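Side-chain contact in type I modular polyketide synthase (Streptomyces albus subsp. albus, PDB 6IYR), which is the acyltransferase domain of module 8 of the salinomycin synthase, probably transferring an extender acyl unit from coenzyme A to the acyl carrier protein: residues P193-V198 with H219-I224. Sequence-based numbering, arbitrary orientation.
Sequences PALWAV and HSQGEI. With PO4 (phosphate ion), chain B.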
loop_
_atom_site.group_PDB
_atom_site.type_symbol
_atom_site.label_atom_id
_atom_site.label_comp_id
_atom_site.label_asym_id
_atom_site.label_seq_id
_atom_site.Cartn_x
_atom_site.Cartn_y
_atom_site.Cartn_z
ATOM N N PRO A 193 -14.823 -3.052 0.891
ATOM C CA PRO A 193 -14.562 -4.154 -0.028
ATOM C C PRO A 193 -13.947 -3.700 -1.368
ATOM O O PRO A 193 -13.224 -4.475 -2.000
ATOM C CB PRO A 193 -15.935 -4.744 -0.274
ATOM C CG PRO A 193 -16.765 -4.282 0.876
ATOM C CD PRO A 193 -16.229 -2.957 1.268
ATOM N N ALA A 194 -14.317 -2.505 -1.829
ATOM C CA ALA A 194 -13.735 -1.926 -3.046
ATOM C C ALA A 194 -12.223 -1.738 -2.841
ATOM O O ALA A 194 -11.372 -2.138 -3.668
ATOM C CB ALA A 194 -14.426 -0.606 -3.325
ATOM N N LEU A 195 -11.866 -1.212 -1.681
ATOM C CA LEU A 195 -10.455 -1.036 -1.372
ATOM C C LEU A 195 -9.747 -2.382 -1.228
ATOM O O LEU A 195 -8.619 -2.530 -1.620
ATOM C CB LEU A 195 -10.242 -0.224 -0.110
ATOM C CG LEU A 195 -10.347 1.305 -0.265
ATOM C CD1 LEU A 195 -10.251 1.997 1.112
ATOM C CD2 LEU A 195 -9.236 1.782 -1.194
ATOM N N TRP A 196 -10.391 -3.322 -0.564
ATOM C CA TRP A 196 -9.875 -4.667 -0.462
ATOM C C TRP A 196 -9.464 -5.188 -1.865
ATOM O O TRP A 196 -8.362 -5.707 -2.035
ATOM C CB TRP A 196 -10.946 -5.582 0.162
ATOM C CG TRP A 196 -10.542 -7.032 0.115
ATOM C CD1 TRP A 196 -9.636 -7.640 0.900
ATOM C CD2 TRP A 196 -11.000 -7.996 -0.800
ATOM N NE1 TRP A 196 -9.513 -8.944 0.551
ATOM C CE2 TRP A 196 -10.322 -9.189 -0.519
ATOM C CE3 TRP A 196 -11.850 -7.954 -1.901
ATOM C CZ2 TRP A 196 -10.510 -10.343 -1.259
ATOM C CZ3 TRP A 196 -12.080 -9.117 -2.590
ATOM C CH2 TRP A 196 -11.376 -10.278 -2.304
ATOM N N ALA A 197 -10.386 -5.117 -2.808
ATOM C CA ALA A 197 -10.200 -5.663 -4.136
ATOM C C ALA A 197 -9.095 -4.964 -4.897
ATOM O O ALA A 197 -8.261 -5.624 -5.536
ATOM C CB ALA A 197 -11.497 -5.561 -4.917
ATOM N N VAL A 198 -8.993 -3.655 -4.703
ATOM C CA VAL A 198 -7.900 -2.886 -5.298
ATOM C C VAL A 198 -6.565 -3.312 -4.747
ATOM O O VAL A 198 -5.635 -3.568 -5.504
ATOM C CB VAL A 198 -8.098 -1.370 -5.120
ATOM C CG1 VAL A 198 -6.846 -0.572 -5.494
ATOM C CG2 VAL A 198 -9.300 -0.915 -5.910
ATOM N N HIS A 219 -3.044 -3.219 8.029
ATOM C CA HIS A 219 -3.452 -2.230 8.996
ATOM C C HIS A 219 -4.982 -2.269 9.056
ATOM O O HIS A 219 -5.670 -2.012 8.092
ATOM C CB HIS A 219 -2.916 -0.846 8.611
ATOM C CG HIS A 219 -3.053 0.180 9.689
ATOM N ND1 HIS A 219 -4.276 0.587 10.162
ATOM C CD2 HIS A 219 -2.134 0.962 10.297
ATOM C CE1 HIS A 219 -4.099 1.507 11.090
ATOM N NE2 HIS A 219 -2.807 1.758 11.187
ATOM N N SER A 220 -5.511 -2.705 10.183
ATOM C CA SER A 220 -6.940 -2.950 10.301
ATOM C C SER A 220 -7.471 -3.813 9.159
ATOM O O SER A 220 -7.057 -4.970 9.010
ATOM C CB SER A 220 -7.712 -1.609 10.385
ATOM O OG SER A 220 -9.031 -1.825 10.899
ATOM N N GLN A 221 -8.504 -3.327 8.477
ATOM C CA GLN A 221 -9.114 -4.013 7.335
ATOM C C GLN A 221 -8.059 -4.461 6.340
ATOM O O GLN A 221 -8.290 -5.381 5.568
ATOM C CB GLN A 221 -10.114 -3.087 6.616
ATOM C CG GLN A 221 -9.499 -1.749 6.181
ATOM C CD GLN A 221 -10.524 -0.675 5.802
ATOM O OE1 GLN A 221 -10.943 0.146 6.646
ATOM N NE2 GLN A 221 -10.805 -0.573 4.489
ATOM N N GLY A 222 -6.910 -3.796 6.352
ATOM C CA GLY A 222 -5.874 -4.122 5.418
ATOM C C GLY A 222 -5.392 -5.548 5.594
ATOM O O GLY A 222 -4.924 -6.151 4.645
ATOM N N GLU A 223 -5.540 -6.089 6.796
ATOM C CA GLU A 223 -5.106 -7.466 7.087
ATOM C C GLU A 223 -5.876 -8.471 6.285
ATOM O O GLU A 223 -5.336 -9.528 5.945
ATOM C CB GLU A 223 -5.192 -7.803 8.580
ATOM C CG GLU A 223 -4.070 -7.258 9.404
ATOM C CD GLU A 223 -3.815 -8.056 10.661
ATOM O OE1 GLU A 223 -4.784 -8.590 11.230
ATOM O OE2 GLU A 223 -2.649 -8.071 11.111
ATOM N N ILE A 224 -7.089 -8.089 5.870
ATOM C CA ILE A 224 -7.957 -8.944 5.075
ATOM C C ILE A 224 -7.393 -9.118 3.664
ATOM O O ILE A 224 -7.542 -10.178 3.055
ATOM C CB ILE A 224 -9.416 -8.429 5.015
ATOM C CG1 ILE A 224 -9.975 -8.180 6.426
ATOM C CG2 ILE A 224 -10.333 -9.419 4.355
ATOM C CD1 ILE A 224 -11.325 -7.502 6.418
HETATM P P PO4 B . -10.958 0.147 9.676
HETATM O O1 PO4 B . -10.751 1.386 8.827
HETATM O O2 PO4 B . -12.388 -0.333 9.983
HETATM O O3 PO4 B . -10.254 -0.931 8.868
HETATM O O4 PO4 B . -10.358 0.486 11.013
#
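Trp196 of helix 188-208 meets Ile224 near the start of helix 222-230, just after the turn that follows strand 215-218. That turn, a type II' beta turn from His219 to Gly222, fits the nucleophile elbow of the acyltransferase fold, with Ser220 probably the nucleophile. The indole turns its NE1 edge to the backbone carbonyl of Ile224. NE1 gives a weak, bent hydrogen bond to Ile224 O (3.4 Å, 146° at the hydrogen), which lies near the ring plane. The CG2 methyl of Ile224 comes from above the ring plane, beside the CD1-NE1 bond, 3.9 Å from Trp196 CD1. Trp196 CG is anti to the backbone N (chi1 172°), which carries the ring toward Ile224. Leu195 makes the looser second contact: its CD1 methyl lies 4.3 Å from Gln221 NE2.

A phosphate ion, probably from the crystallisation liquor, sits at the elbow. Ser220 OG is hydrogen-bonded to His323 NE2, consistent with a Ser-His catalytic pair. Tyr320, Ser322, His323 and Arg245 are also hydrogen-bonded to the phosphate. The approaches of Ser220 OG and Gln221 OE1 to it are too short to interpret. Gln221 N donates to phosphate O3 at 3.0 Å, with 157° at the hydrogen.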